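Hydrogenase maturation factor (PDB 3VTH) probably transfers the carbamoyl group of carbamoyl phosphate, in an ATP-dependent reaction, to the C-terminal cysteine of HypE during [NiFe]-hydrogenase maturation. Local coordinates at residues P336-N341 with L345-D350; G224-A229 with F355-R360. All coordinates share one frame; numbering follows the deposited sequence. Where two conformers were deposited one is given.

Contact 1 (P336-N341 with L345-D350)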
ATOM      1  N   PRO A 336       3.322 -13.634   8.390  1.00 34.06           N
ATOM      2  CA  PRO A 336       3.164 -12.219   8.783  1.00 32.17           C
ATOM      3  C   PRO A 336       4.357 -11.689   9.605  1.00 30.78           C
ATOM      4  O   PRO A 336       4.930 -12.427  10.411  1.00 30.80           O
ATOM      5  CB  PRO A 336       1.912 -12.226   9.669  1.00 32.63           C
ATOM      6  CG  PRO A 336       1.212 -13.536   9.386  1.00 35.21           C
ATOM      7  CD  PRO A 336       2.266 -14.506   8.950  1.00 35.18           C
ATOM      8  N   ILE A 337       4.710 -10.425   9.390  1.00 28.84           N
ATOM      9  CA  ILE A 337       5.714  -9.720  10.196  1.00 28.00           C
ATOM     10  C   ILE A 337       5.493  -9.920  11.711  1.00 28.63           C
ATOM     11  O   ILE A 337       4.360  -9.822  12.198  1.00 28.72           O
ATOM     12  CB  ILE A 337       5.736  -8.198   9.808  1.00 26.89           C
ATOM     13  CG1 ILE A 337       6.899  -7.451  10.470  1.00 25.69           C
ATOM     14  CG2 ILE A 337       4.352  -7.491  10.087  1.00 27.19           C
ATOM     15  CD1 ILE A 337       7.028  -5.973   9.953  1.00 24.63           C
ATOM     16  N   CYS A 338       6.565 -10.251  12.437  1.00 28.66           N
ATOM     17  CA  CYS A 338       6.510 -10.408  13.893  1.00 29.59           C
ATOM     18  C   CYS A 338       6.237  -9.064  14.543  1.00 28.39           C
ATOM     19  O   CYS A 338       6.777  -8.057  14.107  1.00 26.76           O
ATOM     20  CB  CYS A 338       7.842 -10.929  14.442  1.00 29.75           C
ATOM     21  SG  CYS A 338       8.183 -12.630  14.024  1.00 36.15           S
ATOM     22  N   LYS A 339       5.430  -9.053  15.595  1.00 28.99           N
ATOM     23  CA  LYS A 339       5.134  -7.798  16.293  1.00 29.76           C
ATOM     24  C   LYS A 339       5.478  -7.792  17.787  1.00 30.21           C
ATOM     25  O   LYS A 339       5.589  -6.723  18.387  1.00 31.20           O
ATOM     26  CB  LYS A 339       3.670  -7.391  16.092  1.00 30.15           C
ATOM     27  CG  LYS A 339       2.658  -8.174  16.914  1.00 31.50           C
ATOM     28  CD  LYS A 339       1.356  -7.375  16.993  1.00 33.08           C
ATOM     29  CE  LYS A 339       0.361  -7.990  17.952  1.00 32.87           C
ATOM     30  NZ  LYS A 339       0.801  -7.735  19.349  1.00 39.62           N
ATOM     31  N   ASP A 340       5.660  -8.957  18.391  1.00 30.53           N
ATOM     32  CA  ASP A 340       5.947  -9.086  19.823  0.50 31.58           C
ATOM     33  C   ASP A 340       7.397  -9.522  20.069  1.00 31.66           C
ATOM     34  O   ASP A 340       7.932 -10.314  19.279  1.00 31.47           O
ATOM     35  CB  ASP A 340       5.012 -10.135  20.431  0.50 32.59           C
ATOM     36  CG  ASP A 340       3.554  -9.719  20.388  0.50 34.08           C
ATOM     37  OD1 ASP A 340       3.272  -8.505  20.269  0.50 33.18           O
ATOM     38  OD2 ASP A 340       2.685 -10.615  20.488  0.50 36.28           O
ATOM     39  N   ASN A 341       8.004  -9.052  21.158  1.00 31.20           N
ATOM     40  CA  ASN A 341       9.366  -9.460  21.514  1.00 30.93           C
ATOM     41  C   ASN A 341       9.529 -10.982  21.552  1.00 32.03           C
ATOM     42  O   ASN A 341      10.443 -11.542  20.906  1.00 31.19           O
ATOM     43  CB  ASN A 341       9.791  -8.829  22.846  1.00 30.98           C
ATOM     44  CG  ASN A 341       9.888  -7.308  22.775  1.00 29.78           C
ATOM     45  OD1 ASN A 341      10.292  -6.746  21.762  1.00 30.07           O
ATOM     46  ND2 ASN A 341       9.523  -6.639  23.859  1.00 30.64           N
ATOM     47  N   LEU A 345      11.970 -13.313  19.009  1.00 34.22           N
ATOM     48  CA  LEU A 345      13.084 -14.116  19.519  1.00 35.52           C
ATOM     49  C   LEU A 345      12.945 -15.602  19.182  1.00 36.95           C
ATOM     50  O   LEU A 345      13.941 -16.295  18.946  1.00 38.27           O
ATOM     51  CB  LEU A 345      13.212 -13.926  21.029  1.00 35.93           C
ATOM     52  CG  LEU A 345      13.736 -12.572  21.522  1.00 36.73           C
ATOM     53  CD1 LEU A 345      13.378 -12.419  22.995  1.00 37.62           C
ATOM     54  CD2 LEU A 345      15.259 -12.449  21.323  1.00 35.57           C
ATOM     55  N   GLU A 346      11.712 -16.093  19.160  1.00 37.14           N
ATOM     56  CA  GLU A 346      11.456 -17.487  18.816  1.00 38.87           C
ATOM     57  C   GLU A 346      11.491 -17.720  17.298  1.00 38.15           C
ATOM     58  O   GLU A 346      12.208 -18.596  16.833  1.00 38.57           O
ATOM     59  CB  GLU A 346      10.139 -17.969  19.439  1.00 39.90           C
ATOM     60  CG  GLU A 346       9.796 -19.454  19.230  1.00 44.88           C
ATOM     61  CD  GLU A 346      10.852 -20.423  19.774  1.00 50.65           C
ATOM     62  OE1 GLU A 346      11.056 -21.483  19.135  1.00 53.24           O
ATOM     63  OE2 GLU A 346      11.474 -20.146  20.833  1.00 53.29           O
ATOM     64  N   LYS A 347      10.733 -16.931  16.534  1.00 36.90           N
ATOM     65  CA  LYS A 347      10.624 -17.137  15.082  1.00 36.77           C
ATOM     66  C   LYS A 347      11.876 -16.737  14.294  1.00 35.93           C
ATOM     67  O   LYS A 347      12.145 -17.303  13.239  1.00 35.77           O
ATOM     68  CB  LYS A 347       9.377 -16.444  14.518  1.00 35.96           C
ATOM     69  CG  LYS A 347       8.091 -17.138  14.979  1.00 39.49           C
ATOM     70  CD  LYS A 347       6.838 -16.467  14.448  1.00 42.61           C
ATOM     71  CE  LYS A 347       5.586 -17.188  14.972  1.00 45.54           C
ATOM     72  NZ  LYS A 347       4.346 -16.402  14.647  1.00 46.43           N
ATOM     73  N   LEU A 348      12.636 -15.774  14.817  1.00 34.69           N
ATOM     74  CA  LEU A 348      13.825 -15.280  14.127  1.00 34.10           C
ATOM     75  C   LEU A 348      15.137 -15.812  14.712  1.00 35.44           C
ATOM     76  O   LEU A 348      16.214 -15.284  14.419  1.00 35.42           O
ATOM     77  CB  LEU A 348      13.816 -13.744  14.090  1.00 32.16           C
ATOM     78  CG  LEU A 348      12.498 -13.097  13.617  1.00 31.26           C
ATOM     79  CD1 LEU A 348      12.593 -11.576  13.580  1.00 29.55           C
ATOM     80  CD2 LEU A 348      12.065 -13.640  12.247  1.00 28.50           C
ATOM     81  N   LYS A 349      15.048 -16.867  15.514  1.00 36.78           N
ATOM     82  CA  LYS A 349      16.207 -17.326  16.285  1.00 38.97           C
ATOM     83  C   LYS A 349      17.316 -17.897  15.405  1.00 40.18           C
ATOM     84  O   LYS A 349      18.482 -17.861  15.784  1.00 41.39           O
ATOM     85  CB  LYS A 349      15.794 -18.337  17.351  1.00 40.24           C
ATOM     86  CG  LYS A 349      15.280 -19.646  16.811  1.00 43.24           C
ATOM     87  CD  LYS A 349      14.857 -20.557  17.939  1.00 48.28           C
ATOM     88  CE  LYS A 349      14.190 -21.796  17.381  1.00 50.74           C
ATOM     89  NZ  LYS A 349      14.358 -22.918  18.320  1.00 54.38           N
ATOM     90  N   ASP A 350      16.950 -18.424  14.240  1.00 40.35           N
ATOM     91  CA  ASP A 350      17.947 -18.967  13.315  1.00 42.10           C
ATOM     92  C   ASP A 350      18.169 -18.000  12.154  1.00 40.89           C
ATOM     93  O   ASP A 350      18.795 -18.347  11.155  1.00 42.17           O
ATOM     94  CB  ASP A 350      17.535 -20.353  12.800  1.00 43.20           C
ATOM     95  CG  ASP A 350      17.490 -21.414  13.904  1.00 45.79           C
ATOM     96  OD1 ASP A 350      18.353 -21.407  14.816  1.00 47.31           O
ATOM     97  OD2 ASP A 350      16.591 -22.282  13.847  1.00 48.89           O
TER
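Asn341 and Leu345 stand one turn apart at the start of helix 341-347, where the two backbones come nearest, 6.3 Å between their CA atoms. Before that turn the chain runs extended through 336-338 and bends at Lys339, and between Cys338 and Lys347 the CA separation is 8.0 Å. A single i to i+4 hydrogen bond spans the segments, from Leu345 N to Asn341 O at 3.0 Å. It is nearly straight at the hydrogen (170°) and meets the carbonyl almost end-on, with a C=O...N angle of 163°. Leu345 holds CG beside its backbone N (chi1 -71°), which brings CG to within 3.5 Å of the same oxygen, Asn341 O. The carboxylate of Glu343, within the helix, accepts from the backbone N of both Lys339 and Asp340, while Asp340, the N-cap residue, makes no capping bond with its own side chain. The segments thus form a loop-helix unit of the YrdC-like domain, in which the loop leaving strand 325-329 leads into a short helix laid against the sheet. The thiol of Cys338 points at the last turn of the helix. SG lies 4.0 Å from Lys347 CB and almost as close to CD, so the sulfur rests alongside the extended aliphatic part of the lysine; a looser contact, 4.4 Å, joins SG to CG of Leu348, the first residue to leave helical geometry. The amide of Asn341 turns to the sheet, giving ND2 to the carbonyl O of Asn358. On the loop, Lys339 NZ donates to Ile362 O; its salt bridge with Asp340 OD1 is seen in one of two conformers of the aspartate and is uncertain.

Contact 2 (G224-A229 with F355-R360)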
ATOM      1  N   GLY A 224       5.861  -0.739  13.170  1.00 25.73           N
ATOM      2  CA  GLY A 224       4.842  -1.685  12.716  1.00 25.87           C
ATOM      3  C   GLY A 224       5.169  -3.148  12.950  1.00 25.84           C
ATOM      4  O   GLY A 224       4.349  -4.029  12.683  1.00 26.20           O
ATOM      5  N   GLY A 225       6.379  -3.409  13.425  1.00 25.11           N
ATOM      6  CA  GLY A 225       6.804  -4.769  13.715  1.00 25.52           C
ATOM      7  C   GLY A 225       8.307  -4.839  13.651  1.00 25.55           C
ATOM      8  O   GLY A 225       8.980  -3.807  13.693  1.00 25.47           O
ATOM      9  N   PHE A 226       8.834  -6.051  13.530  1.00 25.10           N
ATOM     10  CA  PHE A 226      10.270  -6.256  13.477  1.00 25.15           C
ATOM     11  C   PHE A 226      10.745  -6.234  12.027  1.00 24.76           C
ATOM     12  O   PHE A 226      10.022  -6.697  11.139  1.00 24.36           O
ATOM     13  CB  PHE A 226      10.646  -7.598  14.130  1.00 25.58           C
ATOM     14  CG  PHE A 226      10.696  -7.537  15.627  1.00 27.50           C
ATOM     15  CD1 PHE A 226      11.916  -7.412  16.289  1.00 26.89           C
ATOM     16  CD2 PHE A 226       9.518  -7.544  16.379  1.00 27.46           C
ATOM     17  CE1 PHE A 226      11.972  -7.322  17.663  1.00 26.54           C
ATOM     18  CE2 PHE A 226       9.569  -7.469  17.767  1.00 26.86           C
ATOM     19  CZ  PHE A 226      10.795  -7.359  18.407  1.00 26.86           C
ATOM     20  N   HIS A 227      11.954  -5.716  11.808  1.00 24.20           N
ATOM     21  CA  HIS A 227      12.631  -5.803  10.514  1.00 24.64           C
ATOM     22  C   HIS A 227      14.041  -6.360  10.688  1.00 25.42           C
ATOM     23  O   HIS A 227      14.649  -6.228  11.756  1.00 26.12           O
ATOM     24  CB  HIS A 227      12.658  -4.432   9.804  1.00 23.98           C
ATOM     25  CG  HIS A 227      11.295  -3.966   9.406  1.00 26.25           C
ATOM     26  ND1 HIS A 227      10.464  -3.290  10.278  1.00 28.12           N
ATOM     27  CD2 HIS A 227      10.574  -4.167   8.278  1.00 26.35           C
ATOM     28  CE1 HIS A 227       9.303  -3.062   9.689  1.00 26.12           C
ATOM     29  NE2 HIS A 227       9.342  -3.587   8.477  1.00 27.38           N
ATOM     30  N   LEU A 228      14.538  -6.999   9.642  1.00 25.88           N
ATOM     31  CA  LEU A 228      15.880  -7.569   9.656  1.00 26.47           C
ATOM     32  C   LEU A 228      16.723  -6.664   8.812  1.00 26.50           C
ATOM     33  O   LEU A 228      16.318  -6.284   7.698  1.00 26.24           O
ATOM     34  CB  LEU A 228      15.884  -8.977   9.070  1.00 27.36           C
ATOM     35  CG  LEU A 228      15.083 -10.017   9.852  1.00 28.10           C
ATOM     36  CD1 LEU A 228      14.572 -11.142   8.942  1.00 28.21           C
ATOM     37  CD2 LEU A 228      15.918 -10.554  11.015  1.00 28.20           C
ATOM     38  N   ALA A 229      17.888  -6.319   9.346  1.00 26.78           N
ATOM     39  CA  ALA A 229      18.806  -5.401   8.693  1.00 26.52           C
ATOM     40  C   ALA A 229      20.207  -5.975   8.570  1.00 27.52           C
ATOM     41  O   ALA A 229      20.678  -6.716   9.452  1.00 27.54           O
ATOM     42  CB  ALA A 229      18.842  -4.066   9.447  1.00 26.28           C
ATOM     43  N   PHE A 355      19.279  -8.713  18.582  1.00 32.85           N
ATOM     44  CA  PHE A 355      17.954  -8.103  18.582  1.00 32.06           C
ATOM     45  C   PHE A 355      17.967  -6.752  19.277  1.00 31.51           C
ATOM     46  O   PHE A 355      18.610  -6.596  20.321  1.00 31.77           O
ATOM     47  CB  PHE A 355      16.950  -9.004  19.320  1.00 32.25           C
ATOM     48  CG  PHE A 355      16.697 -10.321  18.644  1.00 32.79           C
ATOM     49  CD1 PHE A 355      15.512 -10.536  17.940  1.00 32.50           C
ATOM     50  CD2 PHE A 355      17.632 -11.365  18.742  1.00 34.22           C
ATOM     51  CE1 PHE A 355      15.265 -11.776  17.306  1.00 33.30           C
ATOM     52  CE2 PHE A 355      17.398 -12.590  18.130  1.00 32.74           C
ATOM     53  CZ  PHE A 355      16.220 -12.799  17.410  1.00 33.69           C
ATOM     54  N   LEU A 356      17.246  -5.789  18.695  1.00 30.11           N
ATOM     55  CA  LEU A 356      16.953  -4.541  19.379  1.00 29.49           C
ATOM     56  C   LEU A 356      15.462  -4.510  19.696  1.00 28.84           C
ATOM     57  O   LEU A 356      14.623  -4.177  18.836  1.00 27.94           O
ATOM     58  CB  LEU A 356      17.365  -3.307  18.561  1.00 29.36           C
ATOM     59  CG  LEU A 356      17.241  -1.968  19.307  1.00 28.46           C
ATOM     60  CD1 LEU A 356      18.284  -1.848  20.427  1.00 28.90           C
ATOM     61  CD2 LEU A 356      17.335  -0.770  18.349  1.00 29.29           C
ATOM     62  N   LEU A 357      15.158  -4.873  20.936  1.00 28.63           N
ATOM     63  CA  LEU A 357      13.798  -4.929  21.457  1.00 28.57           C
ATOM     64  C   LEU A 357      13.384  -3.583  22.070  1.00 27.95           C
ATOM     65  O   LEU A 357      14.217  -2.703  22.254  1.00 27.72           O
ATOM     66  CB  LEU A 357      13.774  -5.980  22.566  1.00 29.52           C
ATOM     67  CG  LEU A 357      13.489  -7.471  22.361  1.00 32.00           C
ATOM     68  CD1 LEU A 357      13.759  -8.025  20.953  1.00 28.49           C
ATOM     69  CD2 LEU A 357      14.181  -8.284  23.425  1.00 31.57           C
ATOM     70  N   ASN A 358      12.090  -3.432  22.378  1.00 27.12           N
ATOM     71  CA  ASN A 358      11.643  -2.377  23.280  1.00 26.65           C
ATOM     72  C   ASN A 358      10.369  -2.809  24.002  1.00 27.40           C
ATOM     73  O   ASN A 358       9.735  -3.796  23.612  1.00 27.82           O
ATOM     74  CB  ASN A 358      11.472  -1.030  22.544  1.00 25.87           C
ATOM     75  CG  ASN A 358      10.272  -1.000  21.625  1.00 25.54           C
ATOM     76  OD1 ASN A 358       9.118  -1.156  22.066  1.00 25.78           O
ATOM     77  ND2 ASN A 358      10.524  -0.756  20.338  1.00 25.15           N
ATOM     78  N   ASN A 359       9.989  -2.085  25.052  1.00 27.35           N
ATOM     79  CA  ASN A 359       8.841  -2.504  25.840  1.00 28.30           C
ATOM     80  C   ASN A 359       7.576  -1.696  25.569  1.00 28.23           C
ATOM     81  O   ASN A 359       6.699  -1.662  26.406  1.00 29.89           O
ATOM     82  CB  ASN A 359       9.190  -2.514  27.345  1.00 28.97           C
ATOM     83  CG  ASN A 359       9.618  -1.146  27.852  1.00 28.86           C
ATOM     84  OD1 ASN A 359       9.856  -0.217  27.068  1.00 28.71           O
ATOM     85  ND2 ASN A 359       9.696  -1.004  29.159  1.00 27.31           N
ATOM     86  N   ARG A 360       7.469  -1.050  24.404  1.00 28.01           N
ATOM     87  CA  ARG A 360       6.196  -0.426  24.010  1.00 28.69           C
ATOM     88  C   ARG A 360       5.419  -1.418  23.146  1.00 28.76           C
ATOM     89  O   ARG A 360       5.840  -1.733  22.025  1.00 28.63           O
ATOM     90  CB  ARG A 360       6.407   0.905  23.250  1.00 27.72           C
ATOM     91  CG  ARG A 360       5.082   1.641  22.882  1.00 29.46           C
ATOM     92  CD  ARG A 360       5.304   2.984  22.153  1.00 29.51           C
ATOM     93  NE  ARG A 360       6.120   2.827  20.940  1.00 30.98           N
ATOM     94  CZ  ARG A 360       6.823   3.806  20.372  1.00 30.96           C
ATOM     95  NH1 ARG A 360       6.807   5.024  20.888  1.00 32.65           N
ATOM     96  NH2 ARG A 360       7.542   3.574  19.279  1.00 30.87           N
TER
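Phe226 and Leu357 make a small, buried apolar contact between two strands that belong to one mixed sheet but are not neighbours in it. Strand 218-221 runs between 226-229 and 354-358, pairing parallel with the latter and antiparallel with the former, and the closest CA atoms, those of Phe226 and Leu357, remain 8.8 Å apart. The gap is bridged by side chains reaching over the middle strand. Leu357 brings one methyl, CD1, to the rim of the phenylalanine ring near its plane, 3.8 Å from Phe226 CE1 and 4.0 Å from CZ. On the phenylalanine, CG sits beside the backbone N (chi1 -80°), which sends the ring out toward the far strand; its CE1 also comes to 4.3 Å from the backbone O of Leu356. This sheet is the core of the YrdC-like domain, and helix 341-347 packs on the contact, with Asn341 touching both Phe226 and Leu357. Just past Leu357 the strand ends in an Asx turn: Asn358 OD1 accepts from Arg360 N at 2.9 Å, in the carbonyl plane on a lone pair. Lys221, from the intervening strand, donates its NZ to the carbonyl oxygens of Asn358 and Arg360.

From the N terminus the chain first reaches 224-229, then travels through much of the YrdC-like domain, including strand 325-329, before arriving at 336-341. Contact 1 closes a very short loop there, only three helical residues separating its segments, and helix 341-347 then leads on to strand 354-358, where contact 2 closes its much longer loop. Contact 1 is therefore nested within contact 2. Their centres lie about 9 Å apart and they touch directly: Cys338 O and Phe226 N are 2.9 Å apart, a probable backbone hydrogen bond, and Asn341 OD1 packs against Leu357 CG. Together they tie the loop and helix of contact 1 to two non-adjacent strands of the sheet.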